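Local coordinates for protein deoxyribose-phosphate aldolase (Toxoplasma gondii, PDB 4EIV) that belongs to the deoxyribose-phosphate aldolase family and folds as a closed eight-stranded parallel beta/alpha barrel of the TIM type, at residues 133-145 and 170-182. Sequence-based numbering, arbitrary orientation.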
loop_
_atom_site.group_PDB
_atom_site.type_symbol
_atom_site.label_atom_id
_atom_site.label_comp_id
_atom_site.label_asym_id
_atom_site.label_seq_id
_atom_site.Cartn_x
_atom_site.Cartn_y
_atom_site.Cartn_z
ATOM N N GLY A 133 -11.544 12.935 33.362
ATOM C CA GLY A 133 -11.047 11.803 32.578
ATOM C C GLY A 133 -10.128 12.255 31.457
ATOM O O GLY A 133 -9.109 11.612 31.183
ATOM N N GLU A 134 -10.506 13.330 30.778
ATOM C CA GLU A 134 -9.659 13.913 29.730
ATOM C C GLU A 134 -8.328 14.394 30.304
ATOM O O GLU A 134 -7.268 14.127 29.738
ATOM C CB GLU A 134 -10.360 15.102 29.074
ATOM C CG GLU A 134 -11.546 14.762 28.174
ATOM C CD GLU A 134 -12.418 15.975 27.844
ATOM O OE1 GLU A 134 -12.528 16.921 28.671
ATOM O OE2 GLU A 134 -13.044 15.980 26.775
ATOM N N SER A 135 -8.388 15.077 31.438
ATOM C CA SER A 135 -7.177 15.590 32.057
ATOM C C SER A 135 -6.223 14.436 32.396
ATOM O O SER A 135 -5.026 14.494 32.109
ATOM C CB SER A 135 -7.517 16.372 33.315
ATOM O OG SER A 135 -6.343 16.927 33.871
ATOM N N ARG A 136 -6.765 13.362 32.967
ATOM C CA ARG A 136 -5.930 12.224 33.336
ATOM C C ARG A 136 -5.290 11.616 32.085
ATOM O O ARG A 136 -4.132 11.186 32.133
ATOM C CB ARG A 136 -6.735 11.193 34.124
ATOM C CG ARG A 136 -7.121 11.697 35.524
ATOM C CD ARG A 136 -8.129 10.782 36.172
ATOM N NE ARG A 136 -8.404 11.202 37.545
ATOM C CZ ARG A 136 -7.765 10.765 38.634
ATOM N NH1 ARG A 136 -8.096 11.269 39.815
ATOM N NH2 ARG A 136 -6.827 9.830 38.571
ATOM N N ILE A 137 -6.051 11.517 30.987
ATOM C CA ILE A 137 -5.468 10.973 29.747
ATOM C C ILE A 137 -4.304 11.831 29.265
ATOM O O ILE A 137 -3.248 11.315 28.915
ATOM C CB ILE A 137 -6.520 10.882 28.608
ATOM C CG1 ILE A 137 -7.573 9.819 28.899
ATOM C CG2 ILE A 137 -5.856 10.563 27.257
ATOM C CD1 ILE A 137 -8.824 9.861 28.017
ATOM N N ARG A 138 -4.517 13.131 29.209
ATOM C CA ARG A 138 -3.496 14.030 28.690
ATOM C C ARG A 138 -2.188 13.971 29.459
ATOM O O ARG A 138 -1.121 14.081 28.862
ATOM C CB ARG A 138 -4.001 15.467 28.644
ATOM C CG ARG A 138 -5.067 15.724 27.606
ATOM C CD ARG A 138 -5.310 17.231 27.419
ATOM N NE ARG A 138 -5.803 17.883 28.633
ATOM C CZ ARG A 138 -7.093 18.036 28.927
ATOM N NH1 ARG A 138 -7.454 18.627 30.055
ATOM N NH2 ARG A 138 -8.026 17.592 28.098
ATOM N N LEU A 139 -2.271 13.795 30.775
ATOM C CA LEU A 139 -1.079 13.731 31.616
ATOM C C LEU A 139 -0.428 12.352 31.578
ATOM O O LEU A 139 0.795 12.236 31.640
ATOM C CB LEU A 139 -1.415 14.121 33.048
ATOM C CG LEU A 139 -0.178 14.251 33.938
ATOM C CD1 LEU A 139 0.833 15.327 33.487
ATOM C CD2 LEU A 139 -0.630 14.528 35.379
ATOM N N LEU A 140 -1.235 11.299 31.523
ATOM C CA LEU A 140 -0.677 9.947 31.353
ATOM C C LEU A 140 0.107 9.878 30.032
ATOM O O LEU A 140 1.281 9.498 29.996
ATOM C CB LEU A 140 -1.816 8.913 31.352
ATOM C CG LEU A 140 -1.397 7.481 31.038
ATOM C CD1 LEU A 140 -0.350 6.911 32.026
ATOM C CD2 LEU A 140 -2.643 6.599 30.943
ATOM N N VAL A 141 -0.568 10.244 28.954
ATOM C CA VAL A 141 -0.004 10.115 27.616
ATOM C C VAL A 141 1.227 11.009 27.455
ATOM O O VAL A 141 2.258 10.566 26.924
ATOM C CB VAL A 141 -1.055 10.392 26.524
ATOM C CG1 VAL A 141 -0.434 10.349 25.111
ATOM C CG2 VAL A 141 -2.152 9.371 26.563
ATOM N N SER A 142 1.149 12.249 27.910
ATOM C CA SER A 142 2.302 13.146 27.757
ATOM C C SER A 142 3.534 12.709 28.567
ATOM O O SER A 142 4.669 12.888 28.116
ATOM C CB SER A 142 1.930 14.603 28.070
ATOM O OG SER A 142 1.513 14.787 29.411
ATOM N N GLU A 143 3.312 12.182 29.767
ATOM C CA GLU A 143 4.390 11.653 30.586
ATOM C C GLU A 143 5.026 10.410 29.990
ATOM O O GLU A 143 6.244 10.275 29.982
ATOM C CB GLU A 143 3.902 11.419 32.016
ATOM C CG GLU A 143 3.702 12.743 32.762
ATOM C CD GLU A 143 4.988 13.498 32.954
ATOM O OE1 GLU A 143 5.024 14.710 32.627
ATOM O OE2 GLU A 143 5.981 12.859 33.382
ATOM N N VAL A 144 4.195 9.504 29.478
ATOM C CA VAL A 144 4.727 8.304 28.839
ATOM C C VAL A 144 5.472 8.681 27.554
ATOM O O VAL A 144 6.545 8.124 27.250
ATOM C CB VAL A 144 3.607 7.255 28.594
ATOM C CG1 VAL A 144 4.127 6.067 27.754
ATOM C CG2 VAL A 144 3.068 6.754 29.934
ATOM N N LYS A 145 4.913 9.606 26.778
ATOM C CA LYS A 145 5.597 10.031 25.526
ATOM C C LYS A 145 6.996 10.581 25.781
ATOM O O LYS A 145 7.879 10.394 24.959
ATOM C CB LYS A 145 4.761 11.049 24.740
ATOM C CG LYS A 145 5.301 11.431 23.346
ATOM C CD LYS A 145 5.625 10.259 22.407
ATOM C CE LYS A 145 6.275 10.722 21.081
ATOM N NZ LYS A 145 6.686 9.583 20.154
ATOM N N ARG A 170 -14.096 12.032 22.894
ATOM C CA ARG A 170 -13.296 12.862 23.805
ATOM C C ARG A 170 -12.016 12.171 24.272
ATOM O O ARG A 170 -10.986 12.822 24.442
ATOM C CB ARG A 170 -14.125 13.307 24.998
ATOM C CG ARG A 170 -15.168 14.327 24.602
ATOM C CD ARG A 170 -16.035 14.719 25.763
ATOM N NE ARG A 170 -16.902 15.836 25.401
ATOM C CZ ARG A 170 -16.604 17.125 25.569
ATOM N NH1 ARG A 170 -15.448 17.504 26.121
ATOM N NH2 ARG A 170 -17.475 18.047 25.174
ATOM N N ALA A 171 -12.062 10.868 24.482
ATOM C CA ALA A 171 -10.857 10.124 24.870
ATOM C C ALA A 171 -9.828 10.190 23.726
ATOM O O ALA A 171 -8.642 10.408 23.964
ATOM C CB ALA A 171 -11.212 8.684 25.188
ATOM N N ALA A 172 -10.302 10.031 22.485
ATOM C CA ALA A 172 -9.445 10.122 21.306
ATOM C C ALA A 172 -8.746 11.477 21.235
ATOM O O ALA A 172 -7.532 11.548 21.059
ATOM C CB ALA A 172 -10.260 9.859 20.043
ATOM N N VAL A 173 -9.523 12.558 21.379
ATOM C CA VAL A 173 -8.937 13.904 21.297
ATOM C C VAL A 173 -7.947 14.128 22.425
ATOM O O VAL A 173 -6.878 14.685 22.198
ATOM C CB VAL A 173 -10.030 14.993 21.264
ATOM C CG1 VAL A 173 -9.424 16.391 21.389
ATOM C CG2 VAL A 173 -10.888 14.837 19.995
ATOM N N ALA A 174 -8.289 13.714 23.635
ATOM C CA ALA A 174 -7.366 13.885 24.764
ATOM C C ALA A 174 -6.054 13.116 24.538
ATOM O O ALA A 174 -4.989 13.604 24.858
ATOM C CB ALA A 174 -8.024 13.461 26.086
ATOM N N ALA A 175 -6.127 11.931 23.964
ATOM C CA ALA A 175 -4.945 11.117 23.684
ATOM C C ALA A 175 -4.082 11.796 22.624
ATOM O O ALA A 175 -2.861 11.792 22.733
ATOM C CB ALA A 175 -5.387 9.750 23.217
ATOM N N LEU A 176 -4.720 12.374 21.605
ATOM C CA LEU A 176 -4.005 13.124 20.579
ATOM C C LEU A 176 -3.305 14.337 21.192
ATOM O O LEU A 176 -2.124 14.597 20.923
ATOM C CB LEU A 176 -4.935 13.565 19.447
ATOM C CG LEU A 176 -5.509 12.404 18.635
ATOM C CD1 LEU A 176 -6.637 12.913 17.739
ATOM C CD2 LEU A 176 -4.413 11.678 17.813
ATOM N N GLU A 177 -4.032 15.101 22.018
ATOM C CA GLU A 177 -3.443 16.284 22.663
ATOM C C GLU A 177 -2.293 15.890 23.582
ATOM O O GLU A 177 -1.335 16.649 23.738
ATOM C CB GLU A 177 -4.515 17.062 23.434
ATOM C CG GLU A 177 -5.565 17.692 22.526
ATOM C CD GLU A 177 -6.765 18.302 23.249
ATOM O OE1 GLU A 177 -6.996 17.992 24.442
ATOM O OE2 GLU A 177 -7.505 19.073 22.595
ATOM N N GLY A 178 -2.386 14.714 24.188
ATOM C CA GLY A 178 -1.332 14.222 25.047
ATOM C C GLY A 178 -0.068 13.792 24.316
ATOM O O GLY A 178 0.969 13.612 24.946
ATOM N N GLY A 179 -0.147 13.621 22.997
ATOM C CA GLY A 179 1.003 13.196 22.202
ATOM C C GLY A 179 0.959 11.799 21.595
ATOM O O GLY A 179 1.978 11.279 21.177
ATOM N N ALA A 180 -0.201 11.150 21.533
ATOM C CA ALA A 180 -0.286 9.840 20.909
ATOM C C ALA A 180 0.264 9.844 19.480
ATOM O O ALA A 180 -0.012 10.761 18.711
ATOM C CB ALA A 180 -1.747 9.389 20.854
ATOM N N ASP A 181 1.034 8.807 19.135
ATOM C CA ASP A 181 1.427 8.566 17.744
ATOM C C ASP A 181 0.430 7.702 16.967
ATOM O O ASP A 181 0.452 7.699 15.740
ATOM C CB ASP A 181 2.774 7.864 17.702
ATOM C CG ASP A 181 3.855 8.676 18.353
ATOM O OD1 ASP A 181 4.149 9.835 17.910
ATOM O OD2 ASP A 181 4.467 8.168 19.321
ATOM N N PHE A 182 -0.376 6.912 17.676
ATOM C CA PHE A 182 -1.402 6.024 17.146
ATOM C C PHE A 182 -2.555 6.012 18.135
ATOM O O PHE A 182 -2.338 6.043 19.354
ATOM C CB PHE A 182 -0.910 4.562 17.059
ATOM C CG PHE A 182 -0.471 4.090 15.681
ATOM C CD1 PHE A 182 0.803 4.378 15.192
ATOM C CD2 PHE A 182 -1.303 3.272 14.941
ATOM C CE1 PHE A 182 1.193 3.883 13.943
ATOM C CE2 PHE A 182 -0.937 2.808 13.711
ATOM C CZ PHE A 182 0.298 3.073 13.227
HETATM O O HOH W 1 -11.293 15.677 24.587
HETATM O O HOH W 2 7.006 11.221 17.927
#
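K145 NZ is the polar atom on which one end of this helix pair turns: it donates to D181 OD2 at 2.8 Å, to a water that also reaches D181 OD1, and to the carbonyl of G149. The carboxylate receives the lysine on the syn lone pair of OD2, an oxygen that also accepts from the backbone N of L153. Extended except for a bend at chi2 (52°), the lysine chain runs past the G179 carbonyl and meets the aspartate nearly at a right angle.

At the other end, R170 NH1 donates to E134 OE2 at 2.9 Å, almost within the guanidinium plane, although the two flat groups are turned 43° apart. A water bridges that same oxygen to the R170 carbonyl.

Between these salt bridges, small residues let the helices close to 7.7 Å between axes, crossing at -34°. I137 wedges in with both branches, CD1 lying 3.9 Å from A171 CB and CG2 resting over A174 and A175. V141 CG1 packs 3.6 Å from G178 C, the glycine backbone lying directly against the valine. G179, the first residue to leave helical angles, has positive phi and forms a Schellman motif.

The contact thus joins neighbouring outer helices of the barrel, 130-148 and 165-178, with V141 and A180 reaching V155 on the intervening strand 152-156, and D181 leading into strand 182-184.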